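Toxin secretion ATP-binding protein (Vibrio parahaemolyticus RIMD 2210633, PDB 3B79) probably exports toxins or related substrates across the cell membrane using ATP, this chain being its N-terminal peptidase C39-like domain. Local coordinates at residues 75-80 with 116-121; 82-87 with 94-99; 51-56 with 122-127; 7-12 with 37-42. One frame throughout, in Å; residues are numbered along the deposited sequence. Where two conformers were deposited one is given.

Contact 1 (75-80 with 116-121)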
# COMPACT_ATOMS: atom_id res chain seq x y z
N VAL A 75 0.77 -5.12 3.99
CA VAL A 75 0.57 -6.46 3.43
C VAL A 75 -0.47 -7.17 4.27
O VAL A 75 -0.37 -7.27 5.50
CB VAL A 75 1.90 -7.24 3.48
CG1 VAL A 75 1.68 -8.65 2.96
CG2 VAL A 75 2.99 -6.51 2.66
N LEU A 76 -1.52 -7.64 3.59
CA LEU A 76 -2.68 -8.26 4.26
C LEU A 76 -2.68 -9.77 3.92
O LEU A 76 -2.03 -10.21 2.98
CB LEU A 76 -3.98 -7.62 3.76
CG LEU A 76 -4.06 -6.10 3.98
CD1 LEU A 76 -5.37 -5.60 3.38
CD2 LEU A 76 -3.96 -5.70 5.45
N LYS A 77 -3.41 -10.53 4.72
CA LYS A 77 -3.50 -11.99 4.53
C LYS A 77 -4.03 -12.31 3.14
O LYS A 77 -4.82 -11.57 2.56
CB LYS A 77 -4.43 -12.59 5.58
CG LYS A 77 -3.87 -12.55 7.00
CD LYS A 77 -4.93 -13.07 7.98
CE LYS A 77 -4.35 -13.04 9.40
NZ LYS A 77 -5.43 -13.36 10.41
N GLY A 78 -3.57 -13.45 2.61
CA GLY A 78 -4.11 -13.96 1.36
C GLY A 78 -3.63 -13.24 0.10
O GLY A 78 -4.37 -13.22 -0.90
N GLY A 79 -2.46 -12.59 0.18
CA GLY A 79 -1.90 -11.89 -0.99
C GLY A 79 -2.56 -10.54 -1.25
O GLY A 79 -2.44 -10.01 -2.34
N ASP A 80 -3.27 -10.00 -0.27
CA ASP A 80 -3.94 -8.72 -0.44
C ASP A 80 -3.08 -7.60 0.15
O ASP A 80 -2.08 -7.86 0.86
CB ASP A 80 -5.33 -8.77 0.21
CG ASP A 80 -6.22 -7.60 -0.18
OD1 ASP A 80 -6.06 -6.94 -1.26
OD2 ASP A 80 -7.16 -7.36 0.63
N GLN A 116 -6.79 -8.68 9.50
CA GLN A 116 -6.22 -9.02 8.20
C GLN A 116 -4.74 -8.67 8.05
O GLN A 116 -4.11 -9.08 7.06
CB GLN A 116 -7.00 -8.41 7.02
CG GLN A 116 -8.46 -8.83 7.02
CD GLN A 116 -8.65 -10.33 6.98
OE1 GLN A 116 -7.90 -11.05 6.31
NE2 GLN A 116 -9.63 -10.82 7.77
N TYR A 117 -4.20 -7.84 8.93
CA TYR A 117 -2.84 -7.34 8.76
C TYR A 117 -1.82 -8.42 9.12
O TYR A 117 -1.97 -9.09 10.14
CB TYR A 117 -2.67 -6.11 9.66
CG TYR A 117 -1.26 -5.55 9.67
CD1 TYR A 117 -0.64 -5.18 8.49
CD2 TYR A 117 -0.57 -5.42 10.87
CE1 TYR A 117 0.66 -4.68 8.51
CE2 TYR A 117 0.71 -4.90 10.88
CZ TYR A 117 1.29 -4.52 9.72
OH TYR A 117 2.59 -4.02 9.72
N THR A 118 -0.79 -8.59 8.28
CA THR A 118 0.19 -9.66 8.48
C THR A 118 1.31 -9.30 9.43
O THR A 118 2.07 -10.20 9.83
CB THR A 118 0.89 -10.00 7.15
OG1 THR A 118 1.61 -8.85 6.68
CG2 THR A 118 -0.10 -10.52 6.11
N GLY A 119 1.49 -8.02 9.76
CA GLY A 119 2.68 -7.61 10.50
C GLY A 119 3.77 -7.02 9.63
O GLY A 119 4.81 -6.60 10.15
N ARG A 120 3.58 -7.05 8.31
CA ARG A 120 4.57 -6.52 7.36
C ARG A 120 3.98 -5.34 6.60
O ARG A 120 2.81 -5.40 6.17
CB ARG A 120 4.99 -7.61 6.37
CG ARG A 120 5.66 -8.79 7.06
CD ARG A 120 6.07 -9.90 6.07
NE ARG A 120 4.97 -10.53 5.33
CZ ARG A 120 4.07 -11.42 5.75
NH1 ARG A 120 4.03 -11.87 7.03
NH2 ARG A 120 3.20 -11.86 4.83
N TYR A 121 4.77 -4.29 6.41
CA TYR A 121 4.29 -3.12 5.65
C TYR A 121 5.46 -2.53 4.87
O TYR A 121 6.62 -2.86 5.14
CB TYR A 121 3.68 -2.06 6.62
CG TYR A 121 4.76 -1.33 7.41
CD1 TYR A 121 5.21 -0.09 6.99
CD2 TYR A 121 5.31 -1.90 8.59
CE1 TYR A 121 6.24 0.54 7.70
CE2 TYR A 121 6.32 -1.26 9.28
CZ TYR A 121 6.76 -0.06 8.83
OH TYR A 121 7.79 0.57 9.51
O HOH W 1 -6.77 -9.92 3.90

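Contact 2 (82-87 with 94-99)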
# COMPACT_ATOMS: atom_id res chain seq x y z
N CYS A 82 -3.33 -3.03 1.20
CA CYS A 82 -4.05 -1.76 1.14
C CYS A 82 -3.12 -0.62 1.51
O CYS A 82 -2.00 -0.84 1.99
CB CYS A 82 -5.30 -1.73 2.04
SG CYS A 82 -4.95 -1.79 3.83
N VAL A 83 -3.56 0.60 1.24
CA VAL A 83 -2.88 1.76 1.77
C VAL A 83 -3.45 2.03 3.16
O VAL A 83 -4.67 2.00 3.34
CB VAL A 83 -3.10 3.02 0.90
CG1 VAL A 83 -2.32 4.21 1.42
CG2 VAL A 83 -2.67 2.70 -0.55
N LEU A 84 -2.58 2.34 4.12
CA LEU A 84 -3.01 2.88 5.40
C LEU A 84 -2.80 4.39 5.32
O LEU A 84 -1.66 4.88 5.21
CB LEU A 84 -2.14 2.32 6.56
CG LEU A 84 -2.55 2.86 7.93
CD1 LEU A 84 -4.02 2.54 8.29
CD2 LEU A 84 -1.61 2.26 9.03
N ASN A 85 -3.92 5.12 5.42
CA ASN A 85 -3.87 6.58 5.33
C ASN A 85 -3.81 7.23 6.71
O ASN A 85 -3.11 8.23 6.90
CB ASN A 85 -5.13 7.08 4.60
CG ASN A 85 -5.25 6.50 3.17
OD1 ASN A 85 -4.74 7.09 2.20
ND2 ASN A 85 -5.93 5.43 3.03
N SER A 86 -4.52 6.66 7.70
CA SER A 86 -4.52 7.18 9.08
C SER A 86 -5.17 6.17 10.01
O SER A 86 -5.89 5.28 9.54
CB SER A 86 -5.24 8.53 9.19
OG SER A 86 -6.62 8.42 8.95
N ILE A 87 -4.93 6.30 11.31
CA ILE A 87 -5.64 5.53 12.35
C ILE A 87 -6.08 6.45 13.45
O ILE A 87 -5.29 7.29 13.90
CB ILE A 87 -4.84 4.34 12.99
CG1 ILE A 87 -4.54 3.25 11.96
CG2 ILE A 87 -5.59 3.74 14.21
CD1 ILE A 87 -3.66 2.10 12.50
N ALA A 94 -9.77 3.04 11.13
CA ALA A 94 -8.62 3.26 10.26
C ALA A 94 -9.13 3.79 8.94
O ALA A 94 -10.20 3.37 8.48
CB ALA A 94 -7.83 1.94 10.02
N GLU A 95 -8.38 4.69 8.34
CA GLU A 95 -8.67 5.12 7.00
C GLU A 95 -7.70 4.39 6.08
O GLU A 95 -6.47 4.43 6.31
CB GLU A 95 -8.52 6.63 6.84
CG GLU A 95 -9.29 7.22 5.68
CD GLU A 95 -10.77 7.43 5.98
OE1 GLU A 95 -11.52 7.69 5.03
OE2 GLU A 95 -11.20 7.27 7.13
N VAL A 96 -8.27 3.66 5.13
CA VAL A 96 -7.50 2.82 4.22
C VAL A 96 -7.94 3.04 2.78
O VAL A 96 -9.07 3.49 2.53
CB VAL A 96 -7.64 1.30 4.55
CG1 VAL A 96 -7.00 1.01 5.90
CG2 VAL A 96 -9.11 0.89 4.52
N THR A 97 -7.08 2.72 1.81
CA THR A 97 -7.48 2.76 0.42
C THR A 97 -7.31 1.35 -0.08
O THR A 97 -6.20 0.79 -0.03
CB THR A 97 -6.65 3.77 -0.38
OG1 THR A 97 -6.67 5.03 0.30
CG2 THR A 97 -7.19 4.00 -1.78
N THR A 98 -8.40 0.75 -0.56
CA THR A 98 -8.39 -0.67 -0.89
C THR A 98 -8.60 -0.87 -2.38
O THR A 98 -8.96 0.05 -3.12
CB THR A 98 -9.49 -1.42 -0.13
OG1 THR A 98 -10.78 -0.99 -0.63
CG2 THR A 98 -9.41 -1.14 1.37
N LEU A 99 -8.43 -2.12 -2.86
CA LEU A 99 -8.69 -2.37 -4.24
C LEU A 99 -10.14 -2.02 -4.62
O LEU A 99 -10.38 -1.47 -5.71
CB LEU A 99 -8.43 -3.85 -4.53
CG LEU A 99 -8.34 -4.25 -5.99
CD1 LEU A 99 -7.26 -3.48 -6.75
CD2 LEU A 99 -8.05 -5.77 -6.09

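Contact 3 (51-56 with 122-127)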
# COMPACT_ATOMS: atom_id res chain seq x y z
N ALA A 51 8.40 4.46 -10.28
CA ALA A 51 7.48 5.57 -10.00
C ALA A 51 8.18 6.86 -9.52
O ALA A 51 7.55 7.92 -9.49
CB ALA A 51 6.47 5.13 -8.97
N GLY A 52 9.45 6.79 -9.12
CA GLY A 52 10.18 7.90 -8.50
C GLY A 52 10.04 7.85 -7.01
O GLY A 52 10.28 8.88 -6.35
N LEU A 53 9.73 6.66 -6.46
CA LEU A 53 9.58 6.45 -5.02
C LEU A 53 10.64 5.46 -4.51
O LEU A 53 11.29 4.81 -5.30
CB LEU A 53 8.17 5.89 -4.70
CG LEU A 53 6.97 6.79 -5.08
CD1 LEU A 53 5.71 5.97 -5.01
CD2 LEU A 53 6.93 8.02 -4.20
N VAL A 54 10.75 5.36 -3.20
CA VAL A 54 11.54 4.34 -2.56
C VAL A 54 10.60 3.60 -1.63
O VAL A 54 9.87 4.24 -0.83
CB VAL A 54 12.63 4.93 -1.69
CG1 VAL A 54 13.49 3.78 -1.08
CG2 VAL A 54 13.49 5.89 -2.49
N ALA A 55 10.55 2.26 -1.76
CA ALA A 55 9.69 1.47 -0.89
C ALA A 55 10.53 0.41 -0.21
O ALA A 55 11.30 -0.31 -0.86
CB ALA A 55 8.56 0.80 -1.68
N LYS A 56 10.34 0.27 1.09
CA LYS A 56 11.14 -0.68 1.87
C LYS A 56 10.23 -1.46 2.82
O LYS A 56 9.44 -0.85 3.56
CB LYS A 56 12.18 0.06 2.72
CG LYS A 56 13.04 -0.91 3.58
CD LYS A 56 14.16 -0.20 4.34
CE LYS A 56 14.42 -0.88 5.72
NZ LYS A 56 15.53 -1.90 5.71
N PHE A 122 5.15 -1.65 3.90
CA PHE A 122 6.17 -0.88 3.19
C PHE A 122 6.10 0.56 3.59
O PHE A 122 5.02 1.21 3.54
CB PHE A 122 6.02 -0.97 1.68
CG PHE A 122 6.38 -2.33 1.15
CD1 PHE A 122 7.64 -2.52 0.57
CD2 PHE A 122 5.49 -3.40 1.18
CE1 PHE A 122 8.01 -3.76 0.08
CE2 PHE A 122 5.88 -4.65 0.66
CZ PHE A 122 7.13 -4.80 0.13
N LEU A 123 7.27 1.08 3.96
CA LEU A 123 7.53 2.51 4.12
C LEU A 123 7.84 3.10 2.75
O LEU A 123 8.78 2.63 2.10
CB LEU A 123 8.79 2.70 4.99
CG LEU A 123 9.38 4.12 4.98
CD1 LEU A 123 8.45 5.14 5.65
CD2 LEU A 123 10.75 4.18 5.65
N VAL A 124 7.07 4.11 2.32
CA VAL A 124 7.22 4.64 0.97
C VAL A 124 7.52 6.12 1.08
O VAL A 124 6.83 6.84 1.84
CB VAL A 124 5.94 4.41 0.14
CG1 VAL A 124 6.19 4.85 -1.30
CG2 VAL A 124 5.51 2.96 0.13
N LYS A 125 8.53 6.59 0.35
CA LYS A 125 8.89 8.01 0.36
C LYS A 125 9.36 8.37 -1.04
O LYS A 125 9.57 7.51 -1.89
CB LYS A 125 9.98 8.29 1.42
CG LYS A 125 11.29 7.60 1.09
CD LYS A 125 12.31 7.81 2.20
CE LYS A 125 13.61 7.09 1.87
NZ LYS A 125 14.58 7.30 3.02
N LYS A 126 9.51 9.67 -1.30
CA LYS A 126 9.99 10.12 -2.61
C LYS A 126 11.50 9.89 -2.72
O LYS A 126 12.23 10.12 -1.76
CB LYS A 126 9.68 11.62 -2.76
CG LYS A 126 10.04 12.18 -4.11
CD LYS A 126 9.73 13.70 -4.18
CE LYS A 126 10.06 14.27 -5.56
NZ LYS A 126 9.20 13.64 -6.55
N GLN A 127 11.97 9.47 -3.91
CA GLN A 127 13.42 9.42 -4.21
C GLN A 127 14.06 10.82 -4.04
O GLN A 127 13.44 11.81 -4.43
CB GLN A 127 13.60 9.06 -5.69
CG GLN A 127 13.49 7.64 -5.99
CD GLN A 127 13.73 7.33 -7.48
OE1 GLN A 127 14.28 8.15 -8.23
NE2 GLN A 127 13.27 6.16 -7.92
O HOH W 2 10.81 11.35 -7.50
O HOH W 3 11.19 3.87 1.85

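Contact 4 (7-12 with 37-42)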
# COMPACT_ATOMS: atom_id res chain seq x y z
N PRO A 7 -3.74 -5.82 -6.14
CA PRO A 7 -3.86 -4.95 -4.96
C PRO A 7 -2.59 -4.14 -4.66
O PRO A 7 -2.71 -2.99 -4.25
CB PRO A 7 -4.13 -5.93 -3.81
CG PRO A 7 -4.20 -7.25 -4.36
CD PRO A 7 -3.91 -7.25 -5.83
N LEU A 8 -1.39 -4.73 -4.80
CA LEU A 8 -0.17 -4.01 -4.51
C LEU A 8 0.04 -2.89 -5.51
O LEU A 8 0.51 -1.81 -5.14
CB LEU A 8 1.05 -4.94 -4.47
CG LEU A 8 1.40 -5.65 -3.18
CD1 LEU A 8 2.57 -6.52 -3.50
CD2 LEU A 8 1.69 -4.71 -2.02
N LEU A 9 -0.26 -3.14 -6.77
CA LEU A 9 -0.15 -2.11 -7.79
C LEU A 9 -1.15 -0.98 -7.49
O LEU A 9 -0.80 0.21 -7.59
CB LEU A 9 -0.39 -2.70 -9.20
CG LEU A 9 -0.23 -1.69 -10.36
CD1 LEU A 9 1.13 -1.00 -10.36
CD2 LEU A 9 -0.44 -2.44 -11.71
N ASN A 10 -2.38 -1.33 -7.09
CA ASN A 10 -3.34 -0.28 -6.74
C ASN A 10 -2.78 0.57 -5.60
O ASN A 10 -2.87 1.82 -5.61
CB ASN A 10 -4.68 -0.92 -6.32
CG ASN A 10 -5.79 0.11 -6.16
OD1 ASN A 10 -6.12 0.58 -5.02
ND2 ASN A 10 -6.31 0.55 -7.28
N SER A 11 -2.23 -0.09 -4.58
CA SER A 11 -1.71 0.65 -3.43
C SER A 11 -0.54 1.56 -3.85
O SER A 11 -0.44 2.71 -3.42
CB SER A 11 -1.24 -0.34 -2.34
OG SER A 11 -2.33 -1.13 -1.89
N LEU A 12 0.35 1.05 -4.71
CA LEU A 12 1.50 1.84 -5.14
C LEU A 12 1.07 3.03 -5.99
O LEU A 12 1.63 4.12 -5.86
CB LEU A 12 2.44 0.94 -5.96
CG LEU A 12 3.68 1.65 -6.51
CD1 LEU A 12 4.56 2.21 -5.39
CD2 LEU A 12 4.48 0.68 -7.43
N GLY A 37 0.45 -12.32 -13.28
CA GLY A 37 0.16 -10.98 -13.76
C GLY A 37 0.17 -9.87 -12.72
O GLY A 37 -0.32 -8.78 -12.99
N LYS A 38 0.71 -10.16 -11.53
CA LYS A 38 0.62 -9.24 -10.40
C LYS A 38 1.98 -8.98 -9.75
O LYS A 38 2.90 -9.81 -9.74
CB LYS A 38 -0.28 -9.83 -9.32
CG LYS A 38 -1.78 -10.00 -9.71
CD LYS A 38 -2.55 -10.56 -8.52
CE LYS A 38 -4.06 -10.81 -8.79
NZ LYS A 38 -4.72 -11.46 -7.57
N LEU A 39 2.07 -7.79 -9.18
CA LEU A 39 3.20 -7.47 -8.30
C LEU A 39 3.17 -8.34 -7.04
O LEU A 39 2.11 -8.82 -6.61
CB LEU A 39 3.13 -6.00 -7.90
CG LEU A 39 3.58 -4.97 -8.92
CD1 LEU A 39 3.42 -3.59 -8.30
CD2 LEU A 39 5.04 -5.15 -9.30
N THR A 40 4.35 -8.55 -6.47
CA THR A 40 4.47 -9.21 -5.16
C THR A 40 5.34 -8.29 -4.30
O THR A 40 5.96 -7.37 -4.82
CB THR A 40 5.18 -10.56 -5.31
OG1 THR A 40 6.54 -10.27 -5.66
CG2 THR A 40 4.51 -11.41 -6.36
N PRO A 41 5.42 -8.58 -2.99
CA PRO A 41 6.31 -7.79 -2.15
C PRO A 41 7.78 -7.78 -2.62
O PRO A 41 8.51 -6.82 -2.39
CB PRO A 41 6.16 -8.43 -0.76
CG PRO A 41 4.73 -8.96 -0.79
CD PRO A 41 4.63 -9.55 -2.20
N PHE A 42 8.19 -8.86 -3.28
CA PHE A 42 9.57 -8.92 -3.78
C PHE A 42 9.86 -7.94 -4.88
O PHE A 42 11.02 -7.53 -5.04
CB PHE A 42 9.88 -10.35 -4.30
CG PHE A 42 9.66 -11.40 -3.25
CD1 PHE A 42 10.70 -11.79 -2.39
CD2 PHE A 42 8.42 -12.04 -3.16
CE1 PHE A 42 10.48 -12.74 -1.40
CE2 PHE A 42 8.19 -13.02 -2.17
CZ PHE A 42 9.25 -13.36 -1.29
O HOH W 4 -0.48 -7.83 -5.82

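Contact 1 (75-80 with 116-121)
Val75 O is gripped twice by Thr118 at the end of strand 72-76 in this C39-like, papain-type domain, where the partner chain turns a corner into strand 120-126. Thr118 N approaches in the plane of the carbonyl, at 3.1 Å from Val75 O, whereas Thr118 OG1 comes in well above that plane, 2.8 Å from Val75 O. The hydroxyl lies between the backbone N and the carbonyl carbon (chi1 62°). From there it also accepts from Arg120 N, closing an ST turn over Gly119, so that one oxygen serves both the strand pairing and the corner. The ladder extends both ways: Val75 N donates to Arg120 O, and Lys77 N reaches Gln116 O at 2.8 Å, nearly along the C=O axis. Leu76 and Tyr117 form a non-hydrogen-bonded pair whose side chains diverge, while Thr118 CG2 rests 3.5 Å from Leu76 C.

Farther out, the side chains of Lys77 and Gln116 cross at about a right angle. A water donates to both Lys77 O and Gln116 OE1, and Lys77 NZ is bonded to Glu115 O. At and after the corner, Gly119 and Tyr121 pair through their backbones with Ala60 and Asn58, respectively, leading the chain into strand 120-126. Tyr117 OH is held by Ala60 O, and Gly119 N sits over the centre of the Tyr117 ring, 3.3 Å above its plane.

Contact 2 (82-87 with 94-99)
Backbone hydrogen bonds between Val83 and Thr97 open the ladder of this beta hairpin, each N meeting the other's O at 2.9 Å. Farther along, the pairing slips by one residue. Asn85 N and Ser86 N both donate to Glu95 O, at 2.8 Å and 3.3 Å, arriving from the same face of that carbonyl, while Glu95 N returns a bond to Ser86 O. Two residues facing one make a classic beta bulge.

Among the polar side chains, Ser86, Glu95 and Thr97 share a face with Val83, while Asn85 turns toward the partner strand. Asn85 has CG anti to its carbonyl carbon (chi1 -59°), and the Asn85 and Thr97 side chains cross at about a right angle. Asn85 ND2 donates to Thr97 OG1 at 2.9 Å, with the hydroxyl slightly tilted from the amide plane, and has a second, weak bond to Glu95 O. Beside this bond, Val83 CB and Thr97 CB lie side by side, 3.8 Å apart. In one conformer, Glu95 OE2 is hydrogen-bonded to Ser107 OG.

Apolar contacts fill the other face. Leu84 CD1 touches both Ala94 CB and Val96 CG1, Cys82 SG lies 4.0 Å from Val96 CG1, and Ile87 CG1 touches Ala94 CB. Leu113 of helix 110-116 packs on Cys82, Leu84, Ala94 and Val96, whereas Tyr14 of helix 7-18 touches Asn85 and Thr97.

The hairpin is thus two-sided. One face is lined by apolar side chains and Cys82; on the other, the Asn85 amide spans the irregular register, and Glu95 O, with two backbone donors and a weaker amide, may be somewhat polarised.

Contact 3 (51-56 with 122-127)
Leu53 meets Val124 through torsions that bring a methyl of each together: chi2 of Leu53 (167°) extends CD1, while Val124 CG1 stands anti to its backbone N (chi1 -174°). The two side chains cross obliquely, with Leu53 CD1 and Val124 CG1 3.9 Å apart. On the same buried side, Ala55 CB touches Phe122 CD1 at 4.1 Å and also meets Val124 CG2.

The backbones form a regular antiparallel ladder. Val54 and Lys125 exchange N-H...O bonds, as do Lys56 and Leu123, and Val54 N to Lys125 O is short at 2.8 Å. Between these pairs, Val124 CA lies 3.2 Å from Val54 O in a CA-H...O contact. A water donates to Leu123 O at 2.7 Å and, weakly, to Val54 O.

At the far end, Gly52 follows helix 44-51 in a Schellman motif, its positive phi turning the chain into the strand. Gly52 O accepts from Gln127 N at 3.0 Å. The extended Gln127 side chain passes over the glycine, with Gln127 CD 3.7 Å from Gly52 CA.

Strand 53-59 is thereby joined to the C-terminal strand 120-126, which pairs onward through Phe122 with Ile73. The apolar face is roofed by helices: Ala48 of 44-51 covers Leu53 and Ala55, Leu44 reaches Phe122, and Leu12 and Val15 of 7-18 meet Leu53 and Val124, respectively.

Contact 4 (7-12 with 37-42)
Leu8 and Leu39 bring the start of the long N-terminal helix against the irregular segment 37-42, in an arrangement held chiefly by leucines and a proline. The tight part lies at the tip of Leu8. Its CD1 presses on the peptide link between Thr40 and Pro41, with Leu8 CD1 3.4 Å from Thr40 C, and also touches the proline ring at Pro41 CD (3.9 Å). Nearer the backbones, Leu8 CB and Leu39 CB meet at 4.1 Å.

Leu39 works in the opposite sense, reaching into the helix. With CG anti to its carbonyl carbon (chi1 -77°) and chi2 extended, its CD1 settles over the backbone of the first turn, 3.9 Å from Leu9 CA. It also meets Leu9 CB, the two side chains being at about a right angle, and comes within 4.5 Å of Leu12 CD2.

The other side is looser. Pro7 and Lys38 approach no nearer than 4.5 Å, between Pro7 CD and Lys38 CD. There the polar link is indirect: a water donates to Leu39 O at 2.9 Å, while its bond from Leu8 N is long and weak. Asp6 ties the two parts more firmly, one carboxylate oxygen accepting from Leu39 N and the other from Leu9 N.

In active C39 peptidases the equivalent helix carries the catalytic cysteine near its start; here Pro7 probably occupies that place. Helix 25-29 closes over Leu9, Leu12 and Leu39 through Leu28 and Val29, and Ala47 of helix 44-51 touches Leu12 and Leu39. On another flank, strand 80-88 meets Pro7 and Leu8 through Ser81.

In the fold
Contact 4 closes first along the chain, wholly within the N-terminal helical half. Contact 3 then opens the sheet and encloses contact 1, which in turn encloses the hairpin of contact 2. These three share one antiparallel sheet: strand 120-126 serves both contacts 1 and 3, and neighbouring strands 72-76 and 80-88 link contacts 1 and 2, where Leu76 CD1 meets Cys82 SG. Contacts 2 and 3 lie on opposite sides of the chain's centre, their own centres about 17 Å apart. Contact 4 touches all three, helix 7-18 packing on strands of contacts 2 and 3. The result is the two-part architecture of papain-like domains, helices against a sheet in which the C-terminal strand lies between 53-59 and 72-76.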